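Local coordinates for protein NADPH-dependent aldehyde reductase YqhD (PDB 4QGS) that reduces a broad range of short-chain aldehydes to alcohols with NADPH, using one zinc ion per subunit, at residues Phe25-Ile30 with Asp187-Tyr192; Met144-Thr149 with Val182-Asp187. All blocks are in the same frame, centred on the assembly; numbering follows the deposited sequence.

Contact 1: residues Phe25-Ile30 with Asp187-Tyr192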
# COMPACT_ATOMS: atom_id res chain seq x y z
N PHE A 25 -5.42 15.95 -8.44
CA PHE A 25 -4.24 16.17 -7.59
C PHE A 25 -3.96 17.64 -7.30
O PHE A 25 -4.08 18.49 -8.18
CB PHE A 25 -3.01 15.54 -8.25
CG PHE A 25 -1.78 15.50 -7.37
CD1 PHE A 25 -1.44 14.34 -6.69
CD2 PHE A 25 -0.96 16.62 -7.23
CE1 PHE A 25 -0.31 14.30 -5.87
CE2 PHE A 25 0.16 16.59 -6.40
CZ PHE A 25 0.48 15.43 -5.73
N GLY A 26 -3.55 17.93 -6.07
CA GLY A 26 -2.96 19.22 -5.76
C GLY A 26 -3.63 19.99 -4.64
O GLY A 26 -4.67 19.58 -4.14
N LYS A 27 -3.01 21.10 -4.27
CA LYS A 27 -3.54 22.00 -3.25
C LYS A 27 -4.94 22.47 -3.61
O LYS A 27 -5.15 23.10 -4.65
CB LYS A 27 -2.62 23.21 -3.07
CG LYS A 27 -3.12 24.20 -2.03
CD LYS A 27 -2.28 25.47 -2.01
CE LYS A 27 -0.79 25.17 -2.06
NZ LYS A 27 0.03 26.25 -1.43
N GLY A 28 -5.89 22.13 -2.75
CA GLY A 28 -7.27 22.53 -2.97
C GLY A 28 -7.97 21.72 -4.04
O GLY A 28 -9.01 22.15 -4.54
N ALA A 29 -7.43 20.55 -4.37
CA ALA A 29 -8.03 19.71 -5.41
C ALA A 29 -9.45 19.27 -5.07
O ALA A 29 -10.18 18.84 -5.96
CB ALA A 29 -7.15 18.46 -5.67
N ILE A 30 -9.86 19.39 -3.81
CA ILE A 30 -11.22 19.07 -3.44
C ILE A 30 -12.21 19.96 -4.21
O ILE A 30 -13.40 19.66 -4.30
CB ILE A 30 -11.45 19.22 -1.92
CG1 ILE A 30 -12.74 18.53 -1.48
CG2 ILE A 30 -11.42 20.68 -1.50
CD1 ILE A 30 -12.59 17.06 -1.26
N ASP A 187 -4.71 15.63 -2.23
CA ASP A 187 -4.22 16.96 -1.89
C ASP A 187 -3.10 16.81 -0.87
O ASP A 187 -3.33 16.40 0.26
CB ASP A 187 -5.37 17.82 -1.32
CG ASP A 187 -4.94 19.25 -1.00
OD1 ASP A 187 -3.72 19.52 -0.95
OD2 ASP A 187 -5.83 20.11 -0.80
N PRO A 188 -1.87 17.14 -1.26
CA PRO A 188 -0.72 17.01 -0.37
C PRO A 188 -0.89 17.76 0.96
O PRO A 188 -0.35 17.35 1.98
CB PRO A 188 0.43 17.60 -1.19
CG PRO A 188 0.02 17.31 -2.62
CD PRO A 188 -1.47 17.53 -2.63
N VAL A 189 -1.66 18.84 0.94
CA VAL A 189 -1.87 19.61 2.18
C VAL A 189 -2.51 18.74 3.27
O VAL A 189 -2.21 18.91 4.46
CB VAL A 189 -2.74 20.86 1.93
CG1 VAL A 189 -3.11 21.54 3.28
CG2 VAL A 189 -2.01 21.82 1.01
N TYR A 190 -3.37 17.80 2.88
CA TYR A 190 -3.99 16.90 3.84
C TYR A 190 -2.96 15.97 4.50
O TYR A 190 -3.27 15.37 5.52
CB TYR A 190 -5.08 16.05 3.20
CG TYR A 190 -6.27 16.82 2.65
CD1 TYR A 190 -6.52 18.13 3.03
CD2 TYR A 190 -7.15 16.22 1.74
CE1 TYR A 190 -7.60 18.83 2.52
CE2 TYR A 190 -8.25 16.92 1.24
CZ TYR A 190 -8.46 18.22 1.63
OH TYR A 190 -9.54 18.92 1.13
N THR A 191 -1.76 15.86 3.94
CA THR A 191 -0.75 15.00 4.55
C THR A 191 0.11 15.74 5.58
O THR A 191 0.89 15.12 6.29
CB THR A 191 0.20 14.35 3.50
OG1 THR A 191 1.12 15.32 2.97
CG2 THR A 191 -0.59 13.74 2.36
N TYR A 192 -0.04 17.06 5.67
CA TYR A 192 0.78 17.84 6.61
C TYR A 192 0.64 17.39 8.06
O TYR A 192 1.58 17.51 8.85
CB TYR A 192 0.42 19.33 6.56
CG TYR A 192 0.77 20.07 5.29
CD1 TYR A 192 1.37 19.44 4.20
CD2 TYR A 192 0.48 21.43 5.19
CE1 TYR A 192 1.67 20.15 3.04
CE2 TYR A 192 0.78 22.14 4.05
CZ TYR A 192 1.37 21.50 2.97
OH TYR A 192 1.65 22.24 1.85
O HOH W 1 -8.33 19.77 -1.47

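Contact 2: residues Met144-Thr149 with Val182-Asp187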
# COMPACT_ATOMS: atom_id res chain seq x y z
N MET A 144 -17.95 4.68 -6.73
CA MET A 144 -17.31 5.23 -5.55
C MET A 144 -16.12 6.09 -5.92
O MET A 144 -15.48 5.88 -6.95
CB MET A 144 -16.89 4.11 -4.58
CG MET A 144 -15.86 3.15 -5.13
SD MET A 144 -15.02 2.24 -3.80
CE MET A 144 -14.12 3.59 -3.04
N GLY A 145 -15.85 7.08 -5.08
CA GLY A 145 -14.67 7.91 -5.22
C GLY A 145 -14.01 7.97 -3.86
O GLY A 145 -14.50 7.37 -2.89
N CYS A 146 -12.88 8.67 -3.77
CA CYS A 146 -12.21 8.80 -2.48
C CYS A 146 -11.46 10.11 -2.35
O CYS A 146 -11.11 10.78 -3.34
CB CYS A 146 -11.26 7.61 -2.24
SG CYS A 146 -9.91 7.46 -3.44
N VAL A 147 -11.23 10.48 -1.11
CA VAL A 147 -10.39 11.60 -0.74
C VAL A 147 -9.32 11.01 0.17
O VAL A 147 -9.62 10.64 1.31
CB VAL A 147 -11.19 12.71 -0.04
CG1 VAL A 147 -10.28 13.87 0.34
CG2 VAL A 147 -12.33 13.19 -0.95
N LEU A 148 -8.09 10.91 -0.33
CA LEU A 148 -7.05 10.16 0.39
C LEU A 148 -6.17 11.05 1.27
O LEU A 148 -5.56 12.01 0.79
CB LEU A 148 -6.17 9.39 -0.59
CG LEU A 148 -6.85 8.28 -1.40
CD1 LEU A 148 -5.86 7.55 -2.30
CD2 LEU A 148 -7.56 7.28 -0.48
N THR A 149 -6.10 10.73 2.55
CA THR A 149 -5.32 11.53 3.49
C THR A 149 -3.88 11.03 3.56
O THR A 149 -3.03 11.60 4.25
CB THR A 149 -5.95 11.53 4.89
OG1 THR A 149 -6.22 10.18 5.29
CG2 THR A 149 -7.26 12.31 4.87
N VAL A 182 -13.96 5.76 -9.16
CA VAL A 182 -14.06 6.53 -10.38
C VAL A 182 -13.07 7.69 -10.31
O VAL A 182 -12.51 8.09 -11.32
CB VAL A 182 -15.50 7.05 -10.62
CG1 VAL A 182 -16.42 5.90 -10.97
CG2 VAL A 182 -16.02 7.76 -9.40
N PHE A 183 -12.85 8.22 -9.10
CA PHE A 183 -11.86 9.28 -8.92
C PHE A 183 -11.19 9.21 -7.56
O PHE A 183 -11.70 8.60 -6.64
CB PHE A 183 -12.51 10.67 -9.07
CG PHE A 183 -13.57 10.95 -8.05
CD1 PHE A 183 -13.24 11.45 -6.80
CD2 PHE A 183 -14.90 10.70 -8.33
CE1 PHE A 183 -14.21 11.69 -5.85
CE2 PHE A 183 -15.88 10.94 -7.38
CZ PHE A 183 -15.54 11.43 -6.15
N ALA A 184 -10.04 9.86 -7.45
CA ALA A 184 -9.36 9.99 -6.17
C ALA A 184 -8.87 11.42 -6.03
O ALA A 184 -8.17 11.93 -6.93
CB ALA A 184 -8.21 8.99 -6.07
N VAL A 185 -9.25 12.08 -4.94
CA VAL A 185 -8.72 13.40 -4.64
C VAL A 185 -7.47 13.26 -3.79
O VAL A 185 -7.53 12.71 -2.70
CB VAL A 185 -9.73 14.29 -3.87
CG1 VAL A 185 -9.10 15.63 -3.55
CG2 VAL A 185 -10.99 14.46 -4.70
N LEU A 186 -6.35 13.76 -4.32
CA LEU A 186 -5.05 13.71 -3.66
C LEU A 186 -4.53 15.12 -3.44
O LEU A 186 -3.99 15.74 -4.35
CB LEU A 186 -4.04 12.91 -4.51
CG LEU A 186 -4.01 11.38 -4.46
CD1 LEU A 186 -5.36 10.77 -4.69
CD2 LEU A 186 -3.04 10.86 -5.53
N ASP A 187 -4.71 15.63 -2.23
CA ASP A 187 -4.22 16.96 -1.89
C ASP A 187 -3.10 16.81 -0.87
O ASP A 187 -3.33 16.40 0.26
CB ASP A 187 -5.37 17.82 -1.32
CG ASP A 187 -4.94 19.25 -1.00
OD1 ASP A 187 -3.72 19.52 -0.95
OD2 ASP A 187 -5.83 20.11 -0.80
O HOH W 2 -6.38 14.12 -0.56

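Contact 1: residues Phe25-Ile30 with Asp187-Tyr192
Asp187 meets the turn Gly26-Ala29 with its carboxylate and shows how one acidic side chain can tie two loops together. Its CG stands anti to the backbone N (chi1 -177°), which sets it beside the carbonyl carbon. CB lies against the carbonyl of the turn, 3.4 Å from Gly26 O; CB also lies above one face of the Tyr190 ring, offset toward its rim. CG is 3.2 Å from Gly26 O. OD1 turns back to its own segment, taking the N-H of Val189 at 2.9 Å in an Asx turn, and also rests near Lys27 CA. OD2 reaches across: Gly28 N donates to it at 2.8 Å, coming from above the carboxylate plane (57° out of it). A water gives OD2 a second bond; the same water donates to Tyr190 OH and accepts from Ile30 N, so it joins both segments.

The turn is of type II, closed by Ala29 N to Gly26 O, with Gly28 at positive phi. Alongside these polar contacts, Pro188 supplies the apolar part: its CD lies over one face of the Phe25 ring, and its CG is 3.7 Å from Phe25 CZ. Lys27 CG touches Val189 CG2, while its amine end makes a cation-pi contact with Tyr249 of helix 249-262. Tyr190 OH abuts Ile30 CB at 3.6 Å and is hydrogen-bonded to Gln60 of helix 57-64.

Two backbone N-H groups and a water thus share the carboxylate, an environment that would be expected to stabilise its negative charge. Through the water, the carboxylate is linked to the hydroxyl of Tyr190, an NADP(+)-binding residue.

Contact 2: residues Met144-Thr149 with Val182-Asp187
Strands 144-148 and 183-186 run side by side in the same direction, their axes 12° apart and 4.6 Å from each other at closest approach. Val147 is level with Val185 and Cys146 with Ala184. The ladder alternates as parallel strands require: Cys146 N donates to Phe183 O, Val185 N to Cys146 O in a nearly straight bond (174° at the hydrogen), and Leu148 N to Val185 O at 3.0 Å. Before it, Val182 N reaches Met144 O at 2.7 Å. At the other end a water carries the link onward, donating to both Leu148 O and Val185 O and accepting from Asp187 N.

The side chains sort onto two faces. On one, the Phe183 ring folds back over the neighbouring strand: chi1 of 62° sets CG between the backbone N and the carbonyl carbon, and the ring lies flat over Gly145, whose CA is 3.8 Å from the ring centroid in a CH-pi contact. Gly145, carrying only hydrogens, allows this close approach of CA to the ring. Val147 and Val185 follow on the same face, alongside each other, with CG2 of Val147 4.1 Å from CB of Val185. On the opposite face Cys146 SG presses on Ala184 CB at 3.5 Å, and Leu148 CD1 meets Leu186 CD1.

Strand 99-104 flanks 144-148 and strand 22-25 flanks 183-186, placing the pair inside a parallel sheet with helix 106-119 packed against Met144 and Cys146. This is the Rossmann-like, dinucleotide-binding alpha/beta domain of iron-containing alcohol dehydrogenases, with Thr149, an NADP(+)-binding residue, just beyond the end of its strand.

Overall arrangement
Contact 2 forms part of the sheet's interior and contact 1 the loops leaving the C-terminal ends of strands 22-25 and 183-186; their centres lie 10 Å apart. Asp187 belongs to both, ending the strand segment of the one and opening the loop segment of the other. A probable hydrogen bond from Gly26 N to Leu186 O (2.8 Å) continues the sheet into the turn, and Tyr190 CE2 packs on Val147 CG1 at 3.8 Å. Together they bring two NADP(+)-binding residues close, the side chains of Tyr190 and Thr149 being about 5 Å apart. The zinc ligands, Asp205, His209, His278 and His292, come later in the chain, beginning in helix 196-211, which follows the loop holding 187-192.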